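Local coordinates for alpha-galactosidase (Lactobacillus brevis, PDB 3MI6), which probably hydrolyses terminal, non-reducing alpha-D-galactose residues in alpha-D-galactosides such as galactose oligosaccharides and galactomannans, as a member of glycoside hydrolase family 36, at residues L184-A189 and A246-N251; A553-L558 and D582-I587; V92-G97 and R141-A146; K114-L117 and P121-F124; T485-S490 and L498-R503. All coordinates share one frame; numbering follows the deposited sequence.

Contact 1: residues L184-A189 and A246-N251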
# COMPACT_ATOMS: atom_id res chain seq x y z
N LEU D 184 13.15 -19.79 -17.13
CA LEU D 184 14.13 -18.87 -16.56
C LEU D 184 14.09 -18.93 -15.06
O LEU D 184 13.06 -18.64 -14.45
CB LEU D 184 13.91 -17.43 -17.02
CG LEU D 184 14.84 -16.46 -16.26
CD1 LEU D 184 16.33 -16.87 -16.41
CD2 LEU D 184 14.62 -14.96 -16.61
N ASP D 185 15.20 -19.30 -14.45
CA ASP D 185 15.30 -19.24 -13.01
C ASP D 185 16.09 -18.00 -12.59
O ASP D 185 17.19 -17.77 -13.10
CB ASP D 185 15.95 -20.50 -12.45
CG ASP D 185 15.04 -21.73 -12.54
OD1 ASP D 185 13.80 -21.56 -12.67
OD2 ASP D 185 15.56 -22.86 -12.46
N LEU D 186 15.52 -17.21 -11.68
CA LEU D 186 16.20 -16.07 -11.10
C LEU D 186 16.43 -16.32 -9.63
O LEU D 186 15.69 -17.09 -9.00
CB LEU D 186 15.37 -14.81 -11.29
CG LEU D 186 15.05 -14.39 -12.73
CD1 LEU D 186 13.95 -13.33 -12.74
CD2 LEU D 186 16.30 -13.90 -13.45
N PRO D 187 17.45 -15.66 -9.06
CA PRO D 187 17.94 -15.86 -7.69
C PRO D 187 17.06 -15.27 -6.58
O PRO D 187 17.29 -15.64 -5.43
CB PRO D 187 19.30 -15.15 -7.71
CG PRO D 187 19.53 -14.72 -9.12
CD PRO D 187 18.22 -14.60 -9.75
N ASP D 188 16.13 -14.38 -6.90
CA ASP D 188 15.20 -13.82 -5.90
C ASP D 188 13.78 -13.59 -6.43
O ASP D 188 13.49 -13.86 -7.60
CB ASP D 188 15.74 -12.51 -5.31
CG ASP D 188 15.66 -11.34 -6.29
OD1 ASP D 188 14.54 -10.78 -6.49
OD2 ASP D 188 16.72 -10.97 -6.85
N ALA D 189 12.89 -13.08 -5.59
CA ALA D 189 11.51 -12.92 -6.01
C ALA D 189 10.97 -11.54 -5.66
O ALA D 189 9.76 -11.36 -5.44
CB ALA D 189 10.64 -13.98 -5.38
N ALA D 246 14.68 -1.67 -13.71
CA ALA D 246 14.87 -3.04 -14.20
C ALA D 246 13.58 -3.79 -14.43
O ALA D 246 12.66 -3.71 -13.62
CB ALA D 246 15.72 -3.82 -13.23
N VAL D 247 13.54 -4.57 -15.50
CA VAL D 247 12.33 -5.29 -15.90
C VAL D 247 12.62 -6.33 -16.98
O VAL D 247 13.33 -6.07 -17.94
CB VAL D 247 11.27 -4.34 -16.46
CG1 VAL D 247 11.87 -3.35 -17.47
CG2 VAL D 247 10.17 -5.16 -17.11
N PHE D 248 12.06 -7.52 -16.79
CA PHE D 248 12.10 -8.56 -17.80
C PHE D 248 10.80 -8.59 -18.58
O PHE D 248 9.73 -8.29 -18.05
CB PHE D 248 12.31 -9.90 -17.14
CG PHE D 248 13.66 -10.04 -16.51
CD1 PHE D 248 13.84 -9.74 -15.18
CD2 PHE D 248 14.74 -10.46 -17.26
CE1 PHE D 248 15.09 -9.87 -14.59
CE2 PHE D 248 15.99 -10.58 -16.69
CZ PHE D 248 16.16 -10.29 -15.35
N GLY D 249 10.89 -8.96 -19.85
CA GLY D 249 9.73 -9.07 -20.70
C GLY D 249 9.71 -10.43 -21.35
O GLY D 249 10.73 -10.91 -21.81
N PHE D 250 8.55 -11.05 -21.39
CA PHE D 250 8.44 -12.38 -21.97
C PHE D 250 7.30 -12.39 -22.96
O PHE D 250 6.17 -12.03 -22.61
CB PHE D 250 8.14 -13.41 -20.88
CG PHE D 250 9.12 -13.42 -19.76
CD1 PHE D 250 9.09 -12.44 -18.78
CD2 PHE D 250 10.09 -14.39 -19.67
CE1 PHE D 250 9.99 -12.44 -17.75
CE2 PHE D 250 11.00 -14.39 -18.63
CZ PHE D 250 10.95 -13.41 -17.67
N ASN D 251 7.57 -12.79 -24.19
CA ASN D 251 6.47 -13.04 -25.12
C ASN D 251 6.60 -14.39 -25.87
O ASN D 251 7.52 -15.17 -25.61
CB ASN D 251 6.26 -11.85 -26.06
CG ASN D 251 4.81 -11.74 -26.55
OD1 ASN D 251 4.04 -12.71 -26.49
ND2 ASN D 251 4.43 -10.55 -27.05

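Contact 2: residues A553-L558 and D582-I587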
# COMPACT_ATOMS: atom_id res chain seq x y z
N ALA D 553 -13.91 5.72 -27.96
CA ALA D 553 -12.68 6.47 -27.69
C ALA D 553 -12.12 6.25 -26.28
O ALA D 553 -10.95 5.90 -26.11
CB ALA D 553 -12.88 7.96 -27.95
N ALA D 554 -12.95 6.44 -25.26
CA ALA D 554 -12.51 6.27 -23.89
C ALA D 554 -12.02 4.86 -23.60
O ALA D 554 -10.98 4.69 -22.99
CB ALA D 554 -13.63 6.64 -22.93
N GLU D 555 -12.75 3.84 -24.02
CA GLU D 555 -12.35 2.46 -23.78
C GLU D 555 -11.05 2.10 -24.51
O GLU D 555 -10.21 1.35 -23.99
CB GLU D 555 -13.46 1.50 -24.20
CG GLU D 555 -14.78 1.72 -23.50
CD GLU D 555 -14.72 1.47 -21.99
OE1 GLU D 555 -13.89 0.65 -21.53
OE2 GLU D 555 -15.52 2.10 -21.27
N ARG D 556 -10.90 2.61 -25.73
CA ARG D 556 -9.72 2.30 -26.53
C ARG D 556 -8.45 2.84 -25.85
O ARG D 556 -7.43 2.17 -25.81
CB ARG D 556 -9.85 2.82 -27.97
CG ARG D 556 -10.75 2.01 -28.87
CD ARG D 556 -10.25 0.58 -29.08
NE ARG D 556 -9.31 0.44 -30.19
CZ ARG D 556 -9.49 -0.35 -31.24
NH1 ARG D 556 -10.57 -1.09 -31.34
NH2 ARG D 556 -8.59 -0.40 -32.19
N LEU D 557 -8.53 4.05 -25.33
CA LEU D 557 -7.44 4.57 -24.53
C LEU D 557 -6.88 3.46 -23.64
O LEU D 557 -5.70 3.12 -23.72
CB LEU D 557 -7.93 5.71 -23.65
CG LEU D 557 -7.51 7.16 -23.93
CD1 LEU D 557 -6.80 7.30 -25.27
CD2 LEU D 557 -8.73 8.09 -23.82
N LEU D 558 -7.73 2.87 -22.81
CA LEU D 558 -7.24 1.81 -21.94
C LEU D 558 -6.68 0.63 -22.74
O LEU D 558 -5.57 0.18 -22.46
CB LEU D 558 -8.31 1.38 -20.94
CG LEU D 558 -8.52 2.29 -19.72
CD1 LEU D 558 -8.86 3.71 -20.13
CD2 LEU D 558 -9.58 1.75 -18.82
N ASP D 582 -22.17 1.72 -30.06
CA ASP D 582 -23.09 0.57 -30.08
C ASP D 582 -22.76 -0.51 -29.03
O ASP D 582 -23.64 -1.28 -28.63
CB ASP D 582 -23.15 -0.06 -31.48
CG ASP D 582 -23.38 0.96 -32.59
OD1 ASP D 582 -23.79 2.11 -32.30
OD2 ASP D 582 -23.15 0.62 -33.77
N GLN D 583 -21.50 -0.57 -28.60
CA GLN D 583 -21.08 -1.53 -27.59
C GLN D 583 -21.50 -1.15 -26.17
O GLN D 583 -21.81 -2.04 -25.36
CB GLN D 583 -19.56 -1.77 -27.63
CG GLN D 583 -19.03 -2.40 -28.92
CD GLN D 583 -18.67 -1.36 -30.01
OE1 GLN D 583 -19.27 -1.36 -31.09
NE2 GLN D 583 -17.67 -0.51 -29.73
N MSE D 584 -21.54 0.14 -25.85
CA MSE D 584 -21.77 0.55 -24.45
C MSE D 584 -22.31 1.96 -24.20
O MSE D 584 -22.46 2.35 -23.04
CB MSE D 584 -20.51 0.32 -23.63
CG MSE D 584 -19.23 0.54 -24.41
SE MSE D 584 -18.79 2.43 -24.49
CE MSE D 584 -18.83 2.72 -22.56
N GLY D 585 -22.59 2.70 -25.26
CA GLY D 585 -23.47 3.86 -25.17
C GLY D 585 -22.84 5.23 -24.99
O GLY D 585 -23.54 6.25 -25.04
N ARG D 586 -21.53 5.25 -24.75
CA ARG D 586 -20.83 6.50 -24.52
C ARG D 586 -20.93 7.41 -25.74
O ARG D 586 -21.04 6.95 -26.87
CB ARG D 586 -19.37 6.22 -24.14
CG ARG D 586 -18.48 7.44 -24.15
CD ARG D 586 -17.29 7.27 -23.23
NE ARG D 586 -17.67 6.67 -21.96
CZ ARG D 586 -17.26 5.47 -21.53
NH1 ARG D 586 -16.42 4.71 -22.26
NH2 ARG D 586 -17.68 5.01 -20.35
N ILE D 587 -20.95 8.72 -25.52
CA ILE D 587 -20.93 9.70 -26.59
C ILE D 587 -19.63 10.44 -26.44
O ILE D 587 -19.22 10.73 -25.33
CB ILE D 587 -22.08 10.74 -26.49
CG1 ILE D 587 -23.45 10.08 -26.56
CG2 ILE D 587 -21.95 11.81 -27.58
CD1 ILE D 587 -24.62 11.07 -26.41

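Contact 3: residues V92-G97 and R141-A146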
# COMPACT_ATOMS: atom_id res chain seq x y z
N VAL D 92 8.29 -36.46 -20.03
CA VAL D 92 8.17 -37.53 -21.03
C VAL D 92 7.77 -38.87 -20.42
O VAL D 92 8.43 -39.36 -19.51
CB VAL D 92 9.49 -37.78 -21.77
CG1 VAL D 92 9.22 -38.53 -23.09
CG2 VAL D 92 10.23 -36.49 -22.03
N THR D 93 6.70 -39.46 -20.94
CA THR D 93 6.21 -40.75 -20.48
C THR D 93 6.71 -41.86 -21.41
O THR D 93 6.60 -41.76 -22.63
CB THR D 93 4.65 -40.80 -20.48
OG1 THR D 93 4.12 -39.66 -19.81
CG2 THR D 93 4.14 -42.07 -19.78
N GLN D 94 7.25 -42.93 -20.82
CA GLN D 94 7.70 -44.07 -21.61
C GLN D 94 6.57 -45.05 -21.89
O GLN D 94 5.44 -44.85 -21.45
CB GLN D 94 8.84 -44.78 -20.92
CG GLN D 94 10.08 -43.92 -20.71
CD GLN D 94 11.07 -44.56 -19.76
OE1 GLN D 94 11.38 -45.74 -19.88
NE2 GLN D 94 11.57 -43.78 -18.79
N ALA D 95 6.90 -46.11 -22.63
CA ALA D 95 5.96 -47.20 -22.89
C ALA D 95 5.55 -47.87 -21.59
O ALA D 95 4.45 -48.40 -21.48
CB ALA D 95 6.58 -48.20 -23.84
N ASN D 96 6.42 -47.80 -20.58
CA ASN D 96 6.19 -48.48 -19.32
C ASN D 96 5.52 -47.64 -18.25
O ASN D 96 5.19 -48.15 -17.17
CB ASN D 96 7.50 -49.05 -18.75
CG ASN D 96 8.44 -47.97 -18.22
OD1 ASN D 96 8.27 -46.78 -18.49
ND2 ASN D 96 9.45 -48.39 -17.47
N GLY D 97 5.36 -46.35 -18.52
CA GLY D 97 4.67 -45.48 -17.59
C GLY D 97 5.56 -44.56 -16.79
O GLY D 97 5.10 -43.58 -16.22
N ARG D 141 19.89 -40.47 -20.84
CA ARG D 141 20.46 -41.76 -20.47
C ARG D 141 19.41 -42.87 -20.33
O ARG D 141 19.75 -44.06 -20.36
CB ARG D 141 21.23 -41.66 -19.15
CG ARG D 141 22.37 -40.64 -19.17
CD ARG D 141 23.28 -40.80 -17.95
NE ARG D 141 22.67 -40.32 -16.72
CZ ARG D 141 23.10 -39.25 -16.05
NH1 ARG D 141 24.15 -38.57 -16.50
NH2 ARG D 141 22.49 -38.88 -14.93
N ILE D 142 18.14 -42.50 -20.16
CA ILE D 142 17.09 -43.48 -19.92
C ILE D 142 16.32 -43.91 -21.18
O ILE D 142 15.97 -45.08 -21.32
CB ILE D 142 16.08 -42.99 -18.86
CG1 ILE D 142 16.78 -42.74 -17.52
CG2 ILE D 142 14.97 -44.00 -18.68
CD1 ILE D 142 15.84 -42.39 -16.39
N THR D 143 16.04 -42.99 -22.09
CA THR D 143 15.15 -43.33 -23.19
C THR D 143 15.79 -43.12 -24.54
O THR D 143 15.27 -43.60 -25.55
CB THR D 143 13.83 -42.54 -23.14
OG1 THR D 143 14.07 -41.18 -23.51
CG2 THR D 143 13.22 -42.60 -21.74
N GLY D 144 16.89 -42.38 -24.57
CA GLY D 144 17.57 -42.12 -25.82
C GLY D 144 17.07 -40.91 -26.58
O GLY D 144 17.68 -40.51 -27.58
N LEU D 145 15.96 -40.35 -26.12
CA LEU D 145 15.43 -39.09 -26.65
C LEU D 145 16.52 -38.04 -26.71
O LEU D 145 17.38 -37.98 -25.83
CB LEU D 145 14.30 -38.60 -25.74
CG LEU D 145 13.86 -37.13 -25.86
CD1 LEU D 145 12.50 -37.03 -26.50
CD2 LEU D 145 13.82 -36.50 -24.50
N ALA D 146 16.50 -37.23 -27.75
CA ALA D 146 17.42 -36.11 -27.86
C ALA D 146 16.68 -34.78 -27.77
O ALA D 146 15.56 -34.64 -28.27
CB ALA D 146 18.20 -36.18 -29.14

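Contact 4: residues K114-L117 and P121-F124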
# COMPACT_ATOMS: atom_id res chain seq x y z
N LYS D 114 19.95 -16.42 -38.16
CA LYS D 114 18.83 -17.13 -37.59
C LYS D 114 17.87 -17.48 -38.74
O LYS D 114 17.48 -16.61 -39.51
CB LYS D 114 18.16 -16.24 -36.53
CG LYS D 114 16.80 -16.72 -35.99
CD LYS D 114 16.93 -18.00 -35.18
CE LYS D 114 15.66 -18.32 -34.40
NZ LYS D 114 14.53 -18.68 -35.26
N GLN D 115 17.53 -18.76 -38.87
CA GLN D 115 16.63 -19.18 -39.93
C GLN D 115 15.22 -19.35 -39.39
O GLN D 115 15.04 -19.74 -38.24
CB GLN D 115 17.10 -20.51 -40.52
CG GLN D 115 18.57 -20.56 -40.90
CD GLN D 115 18.80 -20.26 -42.38
OE1 GLN D 115 18.55 -21.11 -43.24
NE2 GLN D 115 19.28 -19.05 -42.67
N ARG D 116 14.23 -19.09 -40.24
CA ARG D 116 12.85 -19.42 -39.90
C ARG D 116 12.71 -20.87 -39.42
O ARG D 116 13.58 -21.72 -39.67
CB ARG D 116 11.93 -19.18 -41.09
CG ARG D 116 11.56 -17.72 -41.31
CD ARG D 116 11.14 -17.48 -42.76
NE ARG D 116 10.91 -16.07 -43.05
CZ ARG D 116 11.86 -15.16 -43.23
NH1 ARG D 116 13.14 -15.48 -43.12
NH2 ARG D 116 11.51 -13.91 -43.50
N LEU D 117 11.62 -21.16 -38.71
CA LEU D 117 11.27 -22.52 -38.40
C LEU D 117 10.45 -23.07 -39.57
O LEU D 117 9.84 -22.31 -40.33
CB LEU D 117 10.48 -22.59 -37.11
CG LEU D 117 11.29 -22.29 -35.86
CD1 LEU D 117 10.42 -22.27 -34.59
CD2 LEU D 117 12.44 -23.28 -35.74
N PRO D 121 5.40 -19.80 -37.35
CA PRO D 121 5.83 -18.40 -37.38
C PRO D 121 7.03 -18.27 -36.45
O PRO D 121 7.06 -18.93 -35.42
CB PRO D 121 4.65 -17.64 -36.78
CG PRO D 121 3.84 -18.69 -36.04
CD PRO D 121 4.06 -19.97 -36.76
N SER D 122 8.01 -17.46 -36.81
CA SER D 122 9.26 -17.46 -36.07
C SER D 122 10.17 -16.31 -36.45
O SER D 122 9.85 -15.49 -37.30
CB SER D 122 10.00 -18.79 -36.28
OG SER D 122 10.20 -19.02 -37.67
N THR D 123 11.34 -16.28 -35.82
CA THR D 123 12.23 -15.14 -35.96
C THR D 123 13.37 -15.40 -36.92
O THR D 123 13.85 -16.51 -37.05
CB THR D 123 12.79 -14.72 -34.62
OG1 THR D 123 13.20 -15.90 -33.90
CG2 THR D 123 11.72 -13.99 -33.84
N PHE D 124 13.82 -14.34 -37.58
CA PHE D 124 14.82 -14.49 -38.61
C PHE D 124 15.73 -13.27 -38.60
O PHE D 124 15.32 -12.19 -38.17
CB PHE D 124 14.10 -14.57 -39.94
CG PHE D 124 13.07 -13.52 -40.10
CD1 PHE D 124 13.41 -12.29 -40.64
CD2 PHE D 124 11.77 -13.74 -39.69
CE1 PHE D 124 12.46 -11.30 -40.79
CE2 PHE D 124 10.81 -12.75 -39.83
CZ PHE D 124 11.15 -11.52 -40.38

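Contact 5: residues T485-S490 and L498-R503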
# COMPACT_ATOMS: atom_id res chain seq x y z
N THR D 485 -15.38 -26.06 -28.61
CA THR D 485 -16.13 -26.68 -27.54
C THR D 485 -16.26 -28.18 -27.93
O THR D 485 -16.18 -28.53 -29.12
CB THR D 485 -17.49 -25.93 -27.39
OG1 THR D 485 -17.64 -25.46 -26.05
CG2 THR D 485 -18.66 -26.77 -27.77
N GLU D 486 -16.41 -29.06 -26.94
CA GLU D 486 -16.44 -30.50 -27.20
C GLU D 486 -15.38 -30.96 -28.18
O GLU D 486 -15.70 -31.49 -29.22
CB GLU D 486 -17.79 -30.93 -27.76
CG GLU D 486 -18.93 -30.79 -26.80
CD GLU D 486 -19.78 -29.60 -27.11
OE1 GLU D 486 -19.64 -29.07 -28.24
OE2 GLU D 486 -20.58 -29.19 -26.25
N MSE D 487 -14.11 -30.78 -27.84
CA MSE D 487 -13.02 -31.06 -28.77
C MSE D 487 -12.76 -32.52 -29.14
O MSE D 487 -12.46 -33.37 -28.30
CB MSE D 487 -11.74 -30.43 -28.26
CG MSE D 487 -11.51 -29.07 -28.87
SE MSE D 487 -10.27 -28.03 -27.80
CE MSE D 487 -11.33 -26.38 -27.71
N PHE D 488 -12.85 -32.80 -30.44
CA PHE D 488 -12.56 -34.13 -30.93
C PHE D 488 -12.21 -34.07 -32.40
O PHE D 488 -12.73 -33.25 -33.14
CB PHE D 488 -13.74 -35.07 -30.69
CG PHE D 488 -13.40 -36.53 -30.86
CD1 PHE D 488 -13.62 -37.18 -32.07
CD2 PHE D 488 -12.85 -37.26 -29.81
CE1 PHE D 488 -13.31 -38.52 -32.23
CE2 PHE D 488 -12.53 -38.59 -29.96
CZ PHE D 488 -12.77 -39.23 -31.18
N SER D 489 -11.31 -34.94 -32.83
CA SER D 489 -10.98 -35.07 -34.24
C SER D 489 -11.06 -36.55 -34.58
O SER D 489 -10.40 -37.38 -33.95
CB SER D 489 -9.58 -34.53 -34.50
OG SER D 489 -9.22 -34.64 -35.87
N SER D 490 -11.87 -36.90 -35.58
CA SER D 490 -11.93 -38.28 -36.05
C SER D 490 -10.67 -38.64 -36.85
O SER D 490 -10.35 -39.81 -37.05
CB SER D 490 -13.19 -38.51 -36.88
OG SER D 490 -13.39 -37.49 -37.84
N LEU D 498 -5.04 -35.33 -27.49
CA LEU D 498 -4.43 -34.20 -26.82
C LEU D 498 -3.54 -33.40 -27.75
O LEU D 498 -2.84 -32.50 -27.30
CB LEU D 498 -3.60 -34.67 -25.63
CG LEU D 498 -4.41 -35.29 -24.52
CD1 LEU D 498 -3.48 -35.85 -23.50
CD2 LEU D 498 -5.34 -34.27 -23.91
N GLU D 499 -3.56 -33.75 -29.03
CA GLU D 499 -2.74 -33.05 -30.02
C GLU D 499 -3.59 -32.17 -30.90
O GLU D 499 -3.08 -31.55 -31.82
CB GLU D 499 -2.03 -34.04 -30.95
CG GLU D 499 -0.81 -34.75 -30.42
CD GLU D 499 -0.32 -35.82 -31.40
OE1 GLU D 499 -0.53 -35.65 -32.62
OE2 GLU D 499 0.27 -36.84 -30.96
N LEU D 500 -4.90 -32.14 -30.65
CA LEU D 500 -5.80 -31.38 -31.52
C LEU D 500 -5.51 -29.89 -31.41
O LEU D 500 -5.27 -29.23 -32.41
CB LEU D 500 -7.25 -31.66 -31.17
CG LEU D 500 -8.37 -31.56 -32.21
CD1 LEU D 500 -9.72 -31.47 -31.50
CD2 LEU D 500 -8.20 -30.39 -33.17
N PRO D 501 -5.51 -29.35 -30.18
CA PRO D 501 -5.31 -27.91 -30.10
C PRO D 501 -4.08 -27.45 -30.86
O PRO D 501 -4.20 -26.55 -31.68
CB PRO D 501 -5.17 -27.66 -28.60
CG PRO D 501 -6.05 -28.71 -28.00
CD PRO D 501 -5.82 -29.92 -28.85
N HIS D 502 -2.92 -28.05 -30.63
CA HIS D 502 -1.74 -27.58 -31.34
C HIS D 502 -1.81 -27.82 -32.85
O HIS D 502 -1.33 -27.01 -33.64
CB HIS D 502 -0.47 -28.21 -30.79
CG HIS D 502 0.78 -27.65 -31.38
ND1 HIS D 502 1.71 -28.43 -32.02
CD2 HIS D 502 1.24 -26.38 -31.43
CE1 HIS D 502 2.70 -27.66 -32.43
NE2 HIS D 502 2.44 -26.41 -32.09
N ARG D 503 -2.43 -28.93 -33.25
CA ARG D 503 -2.51 -29.26 -34.66
C ARG D 503 -3.42 -28.27 -35.35
O ARG D 503 -3.13 -27.80 -36.44
CB ARG D 503 -2.99 -30.70 -34.85
CG ARG D 503 -1.91 -31.74 -34.67
CD ARG D 503 -2.45 -33.15 -34.77
NE ARG D 503 -1.38 -34.13 -34.65
CZ ARG D 503 -0.65 -34.56 -35.68
NH1 ARG D 503 -0.87 -34.07 -36.90
NH2 ARG D 503 0.30 -35.45 -35.48

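Contact 1: residues L184-A189 and A246-N251
Leu184 and Phe250 sit on strands whose backbones stay well apart, their CA atoms 10.2 Å from each other, so that side chains alone bridge the gap. Leu184 sends one branch to the phenyl ring: its CD2 lies 4.1 Å from CZ of Phe250, at the ring edge and near its plane, and the two side chains cross at about a right angle. That branch gets there because CG of Leu184 stands anti to the backbone N (chi1 172°). Two residues on, both methyls of Leu186 meet the far end of Phe248, with CD1 4.1 Å from CE1 and CD2 4.1 Å from CZ; CD2 comes to the ring obliquely, the two side chains sliding past each other in opposite directions. This is the inside of a layered beta domain, the family 36 N-terminal domain of the galactose mutarotase clan. Strand 174-186 belongs to a six-stranded sheet and strand 247-252 to a nine-stranded one. Phenylalanine suits the wide gap because a ring reaches further than a branched aliphatic chain, while leucine offers two methyls that can each meet a different ring carbon. Ile272 and Leu235 pack against Leu186, Tyr36 and Tyr300 meet the Phe248 ring, and Leu298 lies against Phe250. Asp185, between the two leucines, takes no part and forms a salt bridge with Arg271.

Contact 2: residues A553-L558 and D582-I587
Arg586 and Glu555 are joined by a salt bridge in which NH1 of the arginine donates to OE2 of the carboxylate at 2.9 Å, almost perfectly straight with 179° at the hydrogen. The acceptor lies in the guanidinium plane, whereas NH1 meets OE2 on its anti side, somewhat out of the carboxylate plane; the two flat groups are 28° apart. NH1 also pairs with Asp552, whose carboxylate accepts a hydrogen bond from the backbone N of Glu555 as well. The third subunit supplies the other partners: Asp726 of that subunit forms a salt bridge with NE of Arg586, its Asn673 carbonyl takes NH2, and ND1 of its His674 is hydrogen-bonded to the same OE2 of Glu555. Helix 553-566 follows the sixth strand of the TIM barrel, and residues 582-587 belong to the loop after the seventh, so the bridge ties together successive beta-alpha connections. The side chain of Met584 lies about 8 Å from that of Trp200, a predicted substrate-binding residue, and about 10 Å from that of Asp549, the predicted proton donor. A leucine in place of Arg586 would probably leave Glu555 and Asp552, and Asp726 of the third subunit, without their positive mate and so weaken the interface. Ala554 CB touches Arg586 NH1 at 3.5 Å and Arg586 CD at 3.7 Å, a methyl small enough to let the long side chain run past the helix. Selenomethionine Met584, bent at chi2 and chi3, comes toward Glu555 from the opposite direction and brings its CE to 3.6 Å from OE2.

Contact 3: residues V92-G97 and R141-A146
Gln94 reaches across to Thr143 and Ile142, its CA 7.7 Å from that of Thr143. Beyond CB the chain is extended, and CG is the first atom to touch, 3.6 Å from CG2 of Thr143. The amide carbon CD passes the same methyl at 3.5 Å. At the tip the amide lies against both methyls, NE2 coming to 3.4 Å from CG2 of Ile142, and OE1 is also weakly hydrogen-bonded to Lys437 of the fourth subunit. A long, flexible glutamine can thus lay its aliphatic part against methyls and still carry a polar end to the subunit boundary. Thr143 presents carbon rather than oxygen, since chi1 of 73° sets CG2 anti to the carbonyl carbon; its OG1 is engaged by Asp140 and, weakly, by N of Leu145. Further along, Val92 CG2 and Leu145 CD2 make a loose apolar contact at 4.4 Å. Gln94 opens a type I turn ending at Gly97, which with Gly144 takes backbone angles that call for glycine. Residues 141-146 form the hairpin connection between strands 132-140 and 146-154, while strand 90-93 pairs with strand 174-186, whose Leu174 packs against Val92, Thr143 and Leu145 alike.

Contact 4: residues K114-L117 and P121-F124
Arg116 lays its guanidinium flat on one face of the Phe124 ring, a stacked cation-pi pair with centres 4.0 Å apart and planes at 17°. NH2 sits over the ring centre, while on the guanidinium side it is CG of Phe124 that lies beneath, offset toward the rim. The reach comes from an arginine chain extended from CG to NE, and NH1 also forms a salt bridge with Asp126. Both segments belong to the long connection of a beta hairpin, between neighbouring strands 103-112 and 132-140 of the nine-stranded sheet of the N-terminal domain, and the connection folds back on itself here. Lys114 ties the two segments together. Its chain, bent at chi2 and chi4, brings NZ to 2.9 Å from O of Thr123, tilted from the carbonyl plane, and to 3.2 Å from O of Gln115, with a weak bond to OG1 of Thr123 besides. Glu295 on strand 290-301 forms a salt bridge with NZ and is hydrogen-bonded to OG1 of Thr123 through its other oxygen. A leucine in place of Lys114 would probably leave the charge of Glu295 without its mate and deprive the carbonyls of Thr123 and Gln115 of this donor. Lysine suits the place because a single ammonium can serve several acceptors in a buried spot. Beside it, Phe124 CA approaches O of Lys114 at 3.5 Å in a C-H...O contact. Ser122, short enough to stay near its own backbone, accepts a hydrogen bond from N of Leu117 at OG, 2.8 Å long and nearly straight at 172°.

Contact 5: residues T485-S490 and L498-R503
Leu500 rests its CD1 against the backbone of the loop opposite, 3.6 Å from N of Phe488 and 3.7 Å from C of the same residue. The methyl is carried there by CG, which stands anti to the backbone N (chi1 -152°). On one flank CD1 meets CB and CG of selenomethionine Met487, each at 4.0 Å, the two side chains crossing at a slant; on the other, CG of Leu500 rests 3.9 Å from CB of Ser489. Selenium of Met487 lies 4.3 Å from CG of Pro501, a residue well suited to the first turn of a helix, where its missing N-H costs no helical bond. The loop follows barrel strand 475-478, just past the predicted nucleophile Asp479, and leads into helix 500-518, so this is the beta-alpha connection folding back onto its own helix. The hydroxyl of Ser489 is taken by Asp450, so its CB is what faces Leu500. A polar tie lies beside the apolar patch, where O of Ser489 is hydrogen-bonded to NE2 of Gln497, but Leu500 itself meets the loop through nondirectional van der Waals contact, which implies that its own fit probably depends on shape more than on bond geometry.

In the fold
Contacts 1, 3 and 4 lie in the N-terminal beta domain, contacts 2 and 5 in the TIM barrel; contacts 1, 2 and 5 are buried, contacts 3 and 4 partly buried. Contact 1 is purely apolar and lies between sheets; contact 3 reaches the same six-stranded sheet through neighbouring strands, but its centre lies about 35 Å from the chain centre. Contact 4, nearer the centre, instead relies on charge, stacking and backbone acceptors to shape a loop. The two barrel contacts both involve connections after barrel strands, yet contact 2 is ionic and shared with the third subunit, whereas contact 5 is apolar. Contacts 3 and 5, with nearest atoms about 9 Å apart, both border the fourth subunit.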